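Local coordinates for phycocyanobilin lyase subunit beta (Nostoc sp. PCC 7120, PDB 5N3U), which associates with the alpha subunit CpcE to form a lyase required for chromophorylation of the phycocyanin subunit CpcA, at the interface of chains C and A and the interface of chains C and B. Numbering follows the deposited sequence. Chains: chain A/B, Phycocyanobilin lyase subunit beta; chain C, Phycocyanobilin lyase subunit alpha.

Contact 1: the interface of chains C and A. Residues chain C 249, 252; chain A 188, 192.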
loop_
_atom_site.group_PDB
_atom_site.type_symbol
_atom_site.label_atom_id
_atom_site.label_comp_id
_atom_site.label_asym_id
_atom_site.label_seq_id
_atom_site.Cartn_x
_atom_site.Cartn_y
_atom_site.Cartn_z
ATOM N N GLU C 249 5.794 -3.082 -27.209
ATOM C CA GLU C 249 6.921 -2.316 -27.653
ATOM C C GLU C 249 7.773 -2.992 -28.742
ATOM O O GLU C 249 8.300 -2.311 -29.614
ATOM C CB GLU C 249 7.803 -1.980 -26.492
ATOM C CG GLU C 249 7.193 -0.978 -25.548
ATOM C CD GLU C 249 7.972 -0.952 -24.255
ATOM O OE1 GLU C 249 8.386 -2.046 -23.768
ATOM O OE2 GLU C 249 8.184 0.153 -23.718
ATOM N N MET C 252 6.116 -2.539 -32.132
ATOM C CA MET C 252 6.250 -1.188 -32.673
ATOM C C MET C 252 7.690 -1.044 -33.164
ATOM O O MET C 252 7.934 -0.207 -34.023
ATOM C CB MET C 252 5.992 -0.101 -31.606
ATOM C CG MET C 252 4.646 -0.095 -30.885
ATOM S SD MET C 252 3.286 0.588 -31.859
ATOM C CE MET C 252 2.266 -0.837 -32.096
ATOM N N LYS A 188 6.150 4.330 -25.557
ATOM C CA LYS A 188 5.691 3.847 -26.839
ATOM C C LYS A 188 4.368 3.126 -26.683
ATOM O O LYS A 188 3.509 3.194 -27.537
ATOM C CB LYS A 188 6.709 2.863 -27.392
ATOM C CG LYS A 188 7.417 3.306 -28.633
ATOM C CD LYS A 188 8.057 2.111 -29.359
ATOM C CE LYS A 188 9.303 1.630 -28.633
ATOM N NZ LYS A 188 9.931 0.538 -29.414
ATOM N N ALA A 192 1.009 4.200 -28.636
ATOM C CA ALA A 192 0.270 3.215 -29.437
ATOM C C ALA A 192 -1.172 3.116 -29.086
ATOM O O ALA A 192 -2.052 2.820 -29.927
ATOM C CB ALA A 192 0.909 1.849 -29.301
#
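C:Glu249 and C:Met252, where chain C leaves its helix 237-250, meet A:Lys188 and A:Ala192 on helix 188-198 of chain A. Both subunits belong to the CpcE/RpcE/PecE family, built from HEAT-like helical repeats, and the contact illustrates how a helix end can be met by one long basic side chain and a small one. The polar component is slight: NZ, the side-chain amine nitrogen of A:Lys188, gives a weak hydrogen bond of 3.3 Å to the backbone O of C:Glu249. The carboxylate of that glutamate is not the target, since its OE2 lies 6.0 Å from A:Lys188 NZ. Proximity to the C-terminal end of helix 237-250 would probably favour the positive charge.

Apolar contacts accompany it. The methylene CD of A:Lys188 lies 3.8 Å from CB of C:Met252, and further along the methionine, C:Met252 SD rests 3.7 Å from the methyl CB of A:Ala192. A bend at chi3 of the lysine (-75°) takes CE and NZ off the line of the preceding methylenes, towards the glutamate carbonyl. C:Met252 is bent at chi2 (-77°) and again at chi3, which leaves SD, and less closely CE, beside the alanine. An alanine in place of A:Lys188 would probably leave the carbonyl of C:Glu249 without this donor and C:Met252 CB without its methylene neighbour. A:Lys188 is the first residue of helix 188-198 and A:Ala192 lies one turn on, so the side chains meet C:Met252 in succession.

Contact 2: the interface of chains C and A. Residues chain C 237-238, 241; chain A 112.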
loop_
_atom_site.group_PDB
_atom_site.type_symbol
_atom_site.label_atom_id
_atom_site.label_comp_id
_atom_site.label_asym_id
_atom_site.label_seq_id
_atom_site.Cartn_x
_atom_site.Cartn_y
_atom_site.Cartn_z
ATOM N N ASN C 237 -2.464 -8.446 -12.212
ATOM C CA ASN C 237 -2.506 -7.689 -13.464
ATOM C C ASN C 237 -1.382 -6.807 -13.705
ATOM O O ASN C 237 -0.967 -6.627 -14.829
ATOM C CB ASN C 237 -3.815 -6.894 -13.520
ATOM C CG ASN C 237 -5.006 -7.796 -13.666
ATOM O OD1 ASN C 237 -4.882 -8.936 -14.059
ATOM N ND2 ASN C 237 -6.161 -7.277 -13.368
ATOM N N SER C 238 -0.859 -6.180 -12.645
ATOM C CA SER C 238 0.299 -5.393 -12.808
ATOM C C SER C 238 1.439 -6.054 -13.535
ATOM O O SER C 238 2.107 -5.430 -14.345
ATOM C CB SER C 238 0.795 -4.893 -11.444
ATOM O OG SER C 238 -0.028 -3.816 -11.063
ATOM N N LEU C 241 0.438 -6.644 -17.214
ATOM C CA LEU C 241 0.519 -5.471 -18.045
ATOM C C LEU C 241 1.899 -5.099 -18.396
ATOM O O LEU C 241 2.164 -4.568 -19.528
ATOM C CB LEU C 241 -0.195 -4.265 -17.338
ATOM C CG LEU C 241 -1.705 -4.372 -17.259
ATOM C CD1 LEU C 241 -2.187 -3.379 -16.211
ATOM C CD2 LEU C 241 -2.237 -4.011 -18.666
ATOM N N ARG A 112 -6.703 1.829 -12.150
ATOM C CA ARG A 112 -6.862 1.461 -13.515
ATOM C C ARG A 112 -8.256 0.963 -13.755
ATOM O O ARG A 112 -8.843 1.252 -14.819
ATOM C CB ARG A 112 -5.857 0.408 -13.977
ATOM C CG ARG A 112 -4.391 0.925 -13.964
ATOM C CD ARG A 112 -3.403 -0.062 -14.520
ATOM N NE ARG A 112 -3.418 -1.305 -13.764
ATOM C CZ ARG A 112 -2.397 -1.770 -13.006
ATOM N NH1 ARG A 112 -1.236 -1.126 -12.914
ATOM N NH2 ARG A 112 -2.566 -2.865 -12.338
HETATM O O HOH W 1 1.282 -1.193 -11.644
#
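The N-terminal turns of helix 237-250 of chain C meet helix 108-118 of chain A, from which A:Arg112 reaches across. It shows how a guanidinium group can use edge and face at once. At the edge, NH2 donates to the hydroxyl OG of C:Ser238 over 3.0 Å; the bond is fairly straight, 164° at the hydrogen, and the oxygen lies within 7° of the guanidinium plane. NH1 adds a weaker, more bent bond to the same OG at 3.5 Å. Water 1, also in the plane at the edge, lies 2.8 Å from NH1 and 3.0 Å from C:Ser238 OG, and a small polar network joins the serine to the group.

One face carries the apolar half. CD1 of C:Leu241 stands 3.4 Å above the plane, offset towards the rim near NE, and 3.6 Å from CZ. The leucine and the arginine reach towards each other from opposite directions. A turn at chi3 of A:Arg112 (-59°) carries its tip out of the run of its extended beginning, while bonds at the edge and a methyl against the face should together limit rotation of the flat group.

The N-terminal part of the alpha-subunit helix thus packs on helix 108-118, within the HEAT-repeat region of the beta subunit.

Contact 3: the interface of chains C and B. Residues chain C 65-67; chain B 92, 95-96, 133-134, 137.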
loop_
_atom_site.group_PDB
_atom_site.type_symbol
_atom_site.label_atom_id
_atom_site.label_comp_id
_atom_site.label_asym_id
_atom_site.label_seq_id
_atom_site.Cartn_x
_atom_site.Cartn_y
_atom_site.Cartn_z
ATOM N N ARG C 65 29.016 -1.408 8.287
ATOM C CA ARG C 65 29.266 -2.819 8.098
ATOM C C ARG C 65 28.256 -3.632 8.877
ATOM O O ARG C 65 27.835 -3.207 9.952
ATOM C CB ARG C 65 30.646 -3.215 8.554
ATOM C CG ARG C 65 31.792 -2.435 7.946
ATOM C CD ARG C 65 31.878 -2.617 6.399
ATOM N NE ARG C 65 32.216 -3.950 5.969
ATOM C CZ ARG C 65 33.467 -4.412 5.838
ATOM N NH1 ARG C 65 34.536 -3.646 6.158
ATOM N NH2 ARG C 65 33.655 -5.638 5.363
ATOM N N THR C 66 27.951 -4.830 8.395
ATOM C CA THR C 66 27.030 -5.736 9.070
ATOM C C THR C 66 27.638 -7.128 9.159
ATOM O O THR C 66 28.822 -7.299 8.927
ATOM C CB THR C 66 25.634 -5.698 8.319
ATOM O OG1 THR C 66 24.590 -6.347 9.090
ATOM C CG2 THR C 66 25.708 -6.435 6.949
ATOM N N GLU C 67 26.808 -8.129 9.458
ATOM C CA GLU C 67 27.135 -9.552 9.466
ATOM C C GLU C 67 27.955 -9.986 8.263
ATOM O O GLU C 67 27.723 -9.504 7.152
ATOM C CB GLU C 67 25.866 -10.433 9.475
ATOM C CG GLU C 67 24.978 -10.268 10.680
ATOM C CD GLU C 67 23.742 -11.228 10.739
ATOM O OE1 GLU C 67 23.507 -12.136 9.912
ATOM O OE2 GLU C 67 22.973 -11.093 11.701
ATOM N N PRO B 92 19.425 -15.115 13.896
ATOM C CA PRO B 92 20.033 -13.806 13.605
ATOM C C PRO B 92 20.470 -13.627 12.165
ATOM O O PRO B 92 20.785 -12.502 11.768
ATOM C CB PRO B 92 21.242 -13.775 14.600
ATOM C CG PRO B 92 21.581 -15.232 14.755
ATOM C CD PRO B 92 20.287 -15.905 14.812
ATOM N N LEU B 95 18.673 -10.714 10.366
ATOM C CA LEU B 95 18.909 -9.303 10.701
ATOM C C LEU B 95 18.677 -8.312 9.508
ATOM O O LEU B 95 17.905 -7.324 9.593
ATOM C CB LEU B 95 20.314 -9.168 11.214
ATOM C CG LEU B 95 20.732 -7.736 11.522
ATOM C CD1 LEU B 95 20.004 -7.184 12.715
ATOM C CD2 LEU B 95 22.246 -7.559 11.706
ATOM N N ASP B 96 19.363 -8.549 8.406
ATOM C CA ASP B 96 19.303 -7.548 7.288
ATOM C C ASP B 96 17.909 -7.438 6.674
ATOM O O ASP B 96 17.489 -6.365 6.370
ATOM C CB ASP B 96 20.329 -7.893 6.210
ATOM C CG ASP B 96 21.814 -7.741 6.718
ATOM O OD1 ASP B 96 22.157 -6.943 7.682
ATOM O OD2 ASP B 96 22.672 -8.415 6.128
ATOM N N THR B 133 28.365 -7.259 16.781
ATOM C CA THR B 133 28.036 -6.273 15.749
ATOM C C THR B 133 26.482 -6.318 15.468
ATOM O O THR B 133 25.838 -5.344 15.294
ATOM C CB THR B 133 28.730 -6.696 14.395
ATOM O OG1 THR B 133 30.115 -6.791 14.589
ATOM C CG2 THR B 133 28.482 -5.706 13.235
ATOM N N ALA B 134 25.966 -7.477 15.307
ATOM C CA ALA B 134 24.600 -7.583 14.894
ATOM C C ALA B 134 23.596 -6.818 15.814
ATOM O O ALA B 134 22.725 -6.064 15.309
ATOM C CB ALA B 134 24.233 -9.003 14.798
ATOM N N LYS B 137 23.719 -3.197 15.270
ATOM C CA LYS B 137 23.053 -2.697 14.070
ATOM C C LYS B 137 21.539 -2.673 14.307
ATOM O O LYS B 137 20.844 -1.811 13.835
ATOM C CB LYS B 137 23.307 -3.631 12.877
ATOM C CG LYS B 137 24.727 -3.818 12.421
ATOM C CD LYS B 137 25.421 -2.528 12.042
ATOM C CE LYS B 137 24.869 -1.929 10.720
ATOM N NZ LYS B 137 25.522 -0.553 10.722
HETATM O O HOH W 2 25.529 -9.733 5.526
#
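C:Thr66 and B:Asp96 face each other from opposite directions, hydroxyl to carboxylate. The threonine OG1 gives a 2.9 Å hydrogen bond to OD1 of B:Asp96, entering by the syn lone pair. A torsion of -168° sets OG1 opposite the threonine backbone N and thereby points it across the interface. The second carboxylate oxygen is used too: water 2 lies 3.2 Å from B:Asp96 OD2 and 2.7 Å from the backbone O of C:Glu67. The aspartate is thus joined to chain C by OD1 directly and by OD2 less closely, through water 2.

C:Glu67, extended beyond CG, runs obliquely across B:Leu95, with CG 4.0 Å from CD2 of the leucine. Its OE2 comes within 2.6 Å of the backbone O of B:Pro92; two acceptors would not normally sit so close, and a protonated C:Glu67 could donate here, but protonation is not seen. On the other flank B:Lys137, bent at chi2 and chi3, lays its methylenes against the carbonyl of C:Arg65, CD coming to 3.3 Å from O, with B:Thr133 nearby.

Although the structure alone does not show which pairing is functional, the segment leading into 3-10 helix 67-69 docks against helices 95-104 and 130-145, joining alpha and beta subunits.

Contact 1 and contact 2 are about 17 Å apart between the centres of their C-alpha atoms and share helix 237-250 of chain C, whose start serves contact 2 and whose end leads to contact 1. Chain A is thus met near the start of this helix and at its end and just beyond. Contact 3 lies about 46 Å from contact 1 and about 37 Å from contact 2, and involves another copy of the beta subunit (chain B), so one alpha subunit touches two copies of its partner through separate parts of its chain. This agrees with the two-plus-two deposited assembly; which pairing acts as the lyase the contacts alone do not show.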